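Local coordinates for protein ArsR family transcriptional regulator (PDB 6CDB) that represses transcription as a zinc-responsive, DNA-binding ArsR-family regulator, releasing its operator when zinc or cobalt binds to the dimer, at the interface of chains A and B. Sequence-based numbering; all coordinates share one arbitrary frame. Chains: chain A/B, ArsR family transcriptional regulator.

The interface of chains A and B. Residues chain A 6-8, 12, 15; chain B 95, 98-99.
The backbone carbonyl oxygen O of A:Glu7 is gripped by two donors, one from each chain. From across the interface, the amide nitrogen ND2 of B:Asn99 donates to A:Glu7 O at 2.8 Å. From within chain A, the hydroxyl OG1 of A:Thr12 donates to A:Glu7 O at 3.1 Å. This is the dimer interface of an ArsR-family winged helix-turn-helix repressor. The N-terminal segment and helix 10-23 of chain A meet the end of helix 85-99 of chain B, the C-terminal helix that also carries zinc-binding histidines. The two donors use the carbonyl differently. The threonine hydroxyl lies nearly in line with the C=O bond, whereas the amide nitrogen sits above the carbonyl plane. Seen from B:Asn99, the acceptor lies in the amide plane and the bond is fairly straight, 166° at the hydrogen. This bond, helped by a weak one from A:Thr12 OG1 to B:Asn99 OD1, probably limits rotation of the amide. The bond from A:Thr12 OG1 to A:Glu7 O ties the N-terminal segment to the start of helix 10-23.

A:Thr12 crosses B:Asn99 at about a right angle. With OG1 beside the backbone N (chi1 -54°) and CG2 anti to it, both branches face the amide. The methyl CG2 of A:Thr12 packs against the amide carbon CG of B:Asn99 at 3.9 Å. The A:Glu7 side chain runs obliquely across the same amide, its carboxylate plane steeply turned from it. There A:Glu7 OE1 comes within 2.9 Å of B:Asn99 OD1. As modelled this looks like a clash of two acceptors, and the placement is doubtful. Flipping the amide would put nitrogen here but give up the sound ND2 bond to A:Glu7 O.

Further along helix 10-23, A:Arg15 NH2 donates to the carbonyl oxygen O of B:Ala98 at 3.0 Å. That oxygen lies at the edge of the guanidinium, in its plane, while NE adds a weak bond to it. The arginine chain bends at chi3 (-66°), and A:Thr12 CA sits over the rim of one guanidinium face.

The CD1 methyl of A:Ile8 meets the CG2 branch of B:Ile95 at 3.6 Å. These two side chains cross roughly perpendicularly.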
# COMPACT_ATOMS: atom_id res chain seq x y z
N SER A 6 -9.23 14.27 8.14
CA SER A 6 -10.45 14.28 7.34
C SER A 6 -10.14 14.46 5.85
O SER A 6 -9.11 13.98 5.37
CB SER A 6 -11.41 15.38 7.82
OG SER A 6 -11.89 15.12 9.13
N GLU A 7 -11.04 15.13 5.12
CA GLU A 7 -10.84 15.48 3.71
C GLU A 7 -10.74 14.24 2.82
O GLU A 7 -9.97 14.21 1.85
CB GLU A 7 -9.62 16.39 3.54
CG GLU A 7 -9.62 17.27 2.28
CD GLU A 7 -8.30 18.03 2.10
OE1 GLU A 7 -7.69 17.93 1.01
OE2 GLU A 7 -7.89 18.73 3.05
N ILE A 8 -11.52 13.20 3.12
CA ILE A 8 -11.59 12.01 2.27
C ILE A 8 -12.66 12.29 1.22
O ILE A 8 -13.86 12.13 1.43
CB ILE A 8 -11.86 10.73 3.07
CG1 ILE A 8 -10.53 10.13 3.59
CG2 ILE A 8 -12.59 9.66 2.23
CD1 ILE A 8 -9.83 10.93 4.69
N THR A 12 -8.92 12.21 -3.35
CA THR A 12 -7.98 11.59 -2.42
C THR A 12 -7.88 10.09 -2.66
O THR A 12 -6.78 9.54 -2.76
CB THR A 12 -8.38 11.86 -0.97
OG1 THR A 12 -8.53 13.27 -0.77
CG2 THR A 12 -7.30 11.32 -0.03
N ARG A 15 -5.99 9.19 -5.81
CA ARG A 15 -4.54 9.28 -5.64
C ARG A 15 -4.01 8.12 -4.80
O ARG A 15 -2.98 7.53 -5.13
CB ARG A 15 -4.14 10.62 -5.03
CG ARG A 15 -4.65 11.81 -5.84
CD ARG A 15 -3.89 13.10 -5.55
NE ARG A 15 -4.09 13.57 -4.19
CZ ARG A 15 -5.15 14.28 -3.78
NH1 ARG A 15 -6.11 14.61 -4.64
NH2 ARG A 15 -5.24 14.66 -2.51
N ILE B 95 -3.61 7.41 3.06
CA ILE B 95 -4.64 8.41 2.78
C ILE B 95 -4.16 9.79 3.21
O ILE B 95 -4.27 10.77 2.45
CB ILE B 95 -5.96 8.03 3.48
CG1 ILE B 95 -6.55 6.77 2.86
CG2 ILE B 95 -6.98 9.17 3.40
CD1 ILE B 95 -7.78 6.24 3.58
N ALA B 98 -1.50 11.05 0.77
CA ALA B 98 -2.16 11.56 -0.43
C ALA B 98 -2.77 12.93 -0.18
O ALA B 98 -2.76 13.79 -1.06
CB ALA B 98 -3.23 10.58 -0.90
N ASN B 99 -3.28 13.15 1.03
CA ASN B 99 -4.04 14.37 1.28
C ASN B 99 -3.17 15.58 1.55
O ASN B 99 -3.45 16.67 1.04
CB ASN B 99 -5.00 14.15 2.43
CG ASN B 99 -6.42 14.47 2.06
OD1 ASN B 99 -6.66 15.20 1.09
ND2 ASN B 99 -7.37 13.93 2.81